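Local coordinates for protein NS6 protease (Murine norovirus 1, PDB 4ASH) that cleaves the norovirus polyprotein as a trypsin-like cysteine protease, probably releasing the individual non-structural proteins, at residues A[12-21]-A[32-42]. The protein carries 1 engineered substitution. Sequence-based numbering, arbitrary orientation.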
loop_
_atom_site.group_PDB
_atom_site.type_symbol
_atom_site.label_atom_id
_atom_site.label_comp_id
_atom_site.label_asym_id
_atom_site.label_seq_id
_atom_site.Cartn_x
_atom_site.Cartn_y
_atom_site.Cartn_z
ATOM N N VAL A 12 10.604 -1.183 -0.862
ATOM C CA VAL A 12 11.529 -2.183 -1.416
ATOM C C VAL A 12 10.826 -3.170 -2.334
ATOM O O VAL A 12 9.616 -3.389 -2.221
ATOM C CB VAL A 12 12.291 -2.968 -0.310
ATOM C CG1 VAL A 12 13.124 -2.015 0.552
ATOM C CG2 VAL A 12 11.323 -3.774 0.565
ATOM N N GLN A 13 11.575 -3.775 -3.255
ATOM C CA GLN A 13 10.983 -4.786 -4.122
ATOM C C GLN A 13 10.542 -5.994 -3.304
ATOM O O GLN A 13 11.127 -6.317 -2.262
ATOM C CB GLN A 13 11.957 -5.176 -5.245
ATOM C CG GLN A 13 12.057 -4.065 -6.255
ATOM C CD GLN A 13 12.744 -4.466 -7.555
ATOM O OE1 GLN A 13 12.172 -5.182 -8.387
ATOM N NE2 GLN A 13 13.948 -3.964 -7.750
ATOM N N PHE A 14 9.477 -6.634 -3.753
ATOM C CA PHE A 14 8.917 -7.767 -3.038
ATOM C C PHE A 14 8.066 -8.573 -3.999
ATOM O O PHE A 14 7.095 -8.064 -4.548
ATOM C CB PHE A 14 8.059 -7.271 -1.864
ATOM C CG PHE A 14 7.737 -8.333 -0.862
ATOM C CD1 PHE A 14 8.745 -8.895 -0.089
ATOM C CD2 PHE A 14 6.433 -8.782 -0.689
ATOM C CE1 PHE A 14 8.450 -9.878 0.840
ATOM C CE2 PHE A 14 6.134 -9.767 0.241
ATOM C CZ PHE A 14 7.149 -10.315 1.007
ATOM N N GLY A 15 8.429 -9.835 -4.206
ATOM C CA GLY A 15 7.705 -10.665 -5.147
ATOM C C GLY A 15 7.724 -10.004 -6.508
ATOM O O GLY A 15 8.784 -9.605 -6.998
ATOM N N THR A 16 6.549 -9.871 -7.107
ATOM C CA THR A 16 6.410 -9.240 -8.417
ATOM C C THR A 16 6.011 -7.763 -8.306
ATOM O O THR A 16 5.532 -7.156 -9.272
ATOM C CB THR A 16 5.396 -10.001 -9.295
ATOM O OG1 THR A 16 4.141 -10.104 -8.609
ATOM C CG2 THR A 16 5.916 -11.397 -9.608
ATOM N N GLY A 17 6.249 -7.180 -7.132
ATOM C CA GLY A 17 5.952 -5.778 -6.918
ATOM C C GLY A 17 6.853 -5.152 -5.872
ATOM O O GLY A 17 8.083 -5.297 -5.903
ATOM N N TRP A 18 6.217 -4.455 -4.932
ATOM C CA TRP A 18 6.909 -3.688 -3.911
ATOM C C TRP A 18 6.187 -3.868 -2.589
ATOM O O TRP A 18 5.073 -4.389 -2.553
ATOM C CB TRP A 18 6.906 -2.209 -4.281
ATOM C CG TRP A 18 7.560 -1.988 -5.598
ATOM C CD1 TRP A 18 6.981 -2.114 -6.820
ATOM C CD2 TRP A 18 8.920 -1.628 -5.822
ATOM N NE1 TRP A 18 7.910 -1.855 -7.811
ATOM C CE2 TRP A 18 9.106 -1.550 -7.214
ATOM C CE3 TRP A 18 10.005 -1.358 -4.977
ATOM C CZ2 TRP A 18 10.330 -1.215 -7.780
ATOM C CZ3 TRP A 18 11.218 -1.022 -5.543
ATOM C CH2 TRP A 18 11.368 -0.955 -6.930
ATOM N N GLY A 19 6.833 -3.449 -1.507
ATOM C CA GLY A 19 6.173 -3.362 -0.211
ATOM C C GLY A 19 6.772 -2.207 0.573
ATOM O O GLY A 19 7.708 -1.541 0.091
ATOM N N PHE A 20 6.257 -1.981 1.780
ATOM C CA PHE A 20 6.581 -0.792 2.562
ATOM C C PHE A 20 6.736 -1.147 4.025
ATOM O O PHE A 20 5.856 -1.801 4.611
ATOM C CB PHE A 20 5.453 0.233 2.422
ATOM C CG PHE A 20 5.713 1.541 3.128
ATOM C CD1 PHE A 20 6.658 2.431 2.642
ATOM C CD2 PHE A 20 5.003 1.886 4.275
ATOM C CE1 PHE A 20 6.888 3.638 3.266
ATOM C CE2 PHE A 20 5.233 3.093 4.907
ATOM C CZ PHE A 20 6.165 3.970 4.413
ATOM N N TRP A 21 7.849 -0.721 4.621
ATOM C CA TRP A 21 8.033 -0.861 6.066
ATOM C C TRP A 21 7.294 0.212 6.835
ATOM O O TRP A 21 7.704 1.371 6.853
ATOM C CB TRP A 21 9.526 -0.808 6.428
ATOM C CG TRP A 21 10.269 -1.989 5.932
ATOM C CD1 TRP A 21 11.026 -2.062 4.794
ATOM C CD2 TRP A 21 10.301 -3.294 6.520
ATOM N NE1 TRP A 21 11.541 -3.331 4.651
ATOM C CE2 TRP A 21 11.105 -4.109 5.693
ATOM C CE3 TRP A 21 9.718 -3.858 7.660
ATOM C CZ2 TRP A 21 11.349 -5.456 5.974
ATOM C CZ3 TRP A 21 9.960 -5.196 7.938
ATOM C CH2 TRP A 21 10.760 -5.981 7.100
ATOM N N HIS A 32 -1.428 -9.894 -4.104
ATOM C CA HIS A 32 -1.218 -10.506 -5.413
ATOM C C HIS A 32 0.217 -10.456 -5.933
ATOM O O HIS A 32 0.522 -11.132 -6.915
ATOM C CB HIS A 32 -2.200 -9.967 -6.464
ATOM C CG HIS A 32 -1.852 -8.617 -7.002
ATOM N ND1 HIS A 32 -2.305 -7.442 -6.438
ATOM C CD2 HIS A 32 -1.126 -8.253 -8.088
ATOM C CE1 HIS A 32 -1.860 -6.416 -7.141
ATOM N NE2 HIS A 32 -1.146 -6.881 -8.154
ATOM N N VAL A 33 1.094 -9.680 -5.292
ATOM C CA VAL A 33 2.486 -9.631 -5.738
ATOM C C VAL A 33 3.403 -10.450 -4.837
ATOM O O VAL A 33 4.538 -10.747 -5.203
ATOM C CB VAL A 33 3.054 -8.187 -5.850
ATOM C CG1 VAL A 33 2.160 -7.299 -6.708
ATOM C CG2 VAL A 33 3.291 -7.574 -4.470
ATOM N N ALA A 34 2.907 -10.836 -3.665
ATOM C CA ALA A 34 3.775 -11.430 -2.660
ATOM C C ALA A 34 4.302 -12.800 -3.064
ATOM O O ALA A 34 3.643 -13.535 -3.797
ATOM C CB ALA A 34 3.052 -11.520 -1.329
ATOM N N PRO A 35 5.498 -13.147 -2.571
ATOM C CA PRO A 35 6.006 -14.511 -2.735
ATOM C C PRO A 35 5.021 -15.479 -2.099
ATOM O O PRO A 35 4.251 -15.070 -1.224
ATOM C CB PRO A 35 7.305 -14.501 -1.930
ATOM C CG PRO A 35 7.727 -13.075 -1.884
ATOM C CD PRO A 35 6.437 -12.289 -1.832
ATOM N N PRO A 36 5.047 -16.748 -2.523
ATOM C CA PRO A 36 4.116 -17.747 -1.998
ATOM C C PRO A 36 4.248 -17.871 -0.487
ATOM O O PRO A 36 5.349 -17.761 0.061
ATOM C CB PRO A 36 4.573 -19.041 -2.676
ATOM C CG PRO A 36 5.276 -18.590 -3.913
ATOM C CD PRO A 36 5.961 -17.317 -3.528
ATOM N N LYS A 37 3.121 -18.080 0.180
ATOM C CA LYS A 37 3.124 -18.293 1.616
ATOM C C LYS A 37 4.125 -19.393 1.955
ATOM O O LYS A 37 4.256 -20.374 1.221
ATOM C CB LYS A 37 1.718 -18.660 2.096
ATOM C CG LYS A 37 1.556 -18.680 3.600
ATOM C CD LYS A 37 0.091 -18.533 3.985
ATOM C CE LYS A 37 -0.199 -19.192 5.322
ATOM N NZ LYS A 37 -0.018 -20.673 5.253
ATOM N N GLY A 38 4.854 -19.211 3.049
ATOM C CA GLY A 38 5.871 -20.170 3.437
ATOM C C GLY A 38 7.238 -19.934 2.819
ATOM O O GLY A 38 8.103 -20.806 2.888
ATOM N N THR A 39 7.438 -18.762 2.216
ATOM C CA THR A 39 8.736 -18.391 1.647
ATOM C C THR A 39 9.582 -17.639 2.675
ATOM O O THR A 39 9.083 -16.764 3.380
ATOM C CB THR A 39 8.571 -17.481 0.394
ATOM O OG1 THR A 39 7.848 -18.177 -0.627
ATOM C CG2 THR A 39 9.919 -17.034 -0.160
ATOM N N GLU A 40 10.866 -17.969 2.756
ATOM C CA GLU A 40 11.776 -17.193 3.590
ATOM C C GLU A 40 11.941 -15.788 2.996
ATOM O O GLU A 40 12.214 -15.638 1.800
ATOM C CB GLU A 40 13.129 -17.900 3.723
ATOM C CG GLU A 40 14.188 -17.062 4.408
ATOM C CD GLU A 40 15.518 -17.789 4.525
ATOM O OE1 GLU A 40 15.533 -19.036 4.434
ATOM O OE2 GLU A 40 16.548 -17.106 4.706
ATOM N N ILE A 41 11.741 -14.758 3.813
ATOM C CA ILE A 41 11.892 -13.383 3.327
ATOM C C ILE A 41 12.745 -12.537 4.264
ATOM O O ILE A 41 12.670 -12.683 5.479
ATOM C CB ILE A 41 10.530 -12.700 3.128
ATOM C CG1 ILE A 41 9.713 -12.773 4.420
ATOM C CG2 ILE A 41 9.765 -13.336 1.962
ATOM C CD1 ILE A 41 8.389 -12.037 4.354
ATOM N N PHE A 42 13.564 -11.659 3.692
ATOM C CA PHE A 42 14.464 -10.810 4.470
ATOM C C PHE A 42 15.302 -11.607 5.462
ATOM O O PHE A 42 15.611 -11.128 6.557
ATOM C CB PHE A 42 13.680 -9.718 5.200
ATOM C CG PHE A 42 12.695 -9.003 4.332
ATOM C CD1 PHE A 42 13.081 -8.467 3.111
ATOM C CD2 PHE A 42 11.373 -8.879 4.726
ATOM C CE1 PHE A 42 12.173 -7.814 2.300
ATOM C CE2 PHE A 42 10.451 -8.225 3.924
ATOM C CZ PHE A 42 10.844 -7.691 2.709
HETATM O O HOH W 1 3.120 -12.537 -7.925
#
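G15 and T16, at the tip of the type II' turn joining strands 12-14 and 17-21, lie against V33 and A34 of the irregular segment 32-42, with the CA atoms of G15 and A34 4.7 Å apart. T16 N donates to V33 O (2.9 Å, 159° at the hydrogen), meeting a lone pair in the carbonyl plane. The same oxygen receives a CA-H...O contact from G15, whose CA lies 3.2 Å from V33 O. A water then ties T16 OG1 (2.7 Å) to H32 O (3.1 Å), donating to the carbonyl. V33 points at the turn, CG1 beside T16 OG1 and CG2 beside F14 O and G17 N. F14 contributes the largest share of the buried surface: with CG anti to the backbone N (chi1 -165°), its ring reaches the chain between A34 and F42. P35 CD sits over one face of that ring in a CH-pi contact, 3.3 Å from F14 CE2, while A34 CB and I41 CG2 approach it obliquely. F14 CD1 also touches F42 CZ (3.7 Å), the two rings nearly parallel but slid apart. F42 receives W21 CZ2 over one face, 3.6 Å from F42 CE2, the planes inclined at 50°; I41 CB lies over the rim of the opposite face. F27 of strand 26-30 joins this aromatic cluster, and Y60 of strand 57-62 meets F14 and I41. Next to V33, H32 hydrogen-bonds D56 through ND1, consistent with the histidine-acid pair of a PA-clan protease; the arrangement belongs to the N-terminal beta-barrel of the chymotrypsin-like fold.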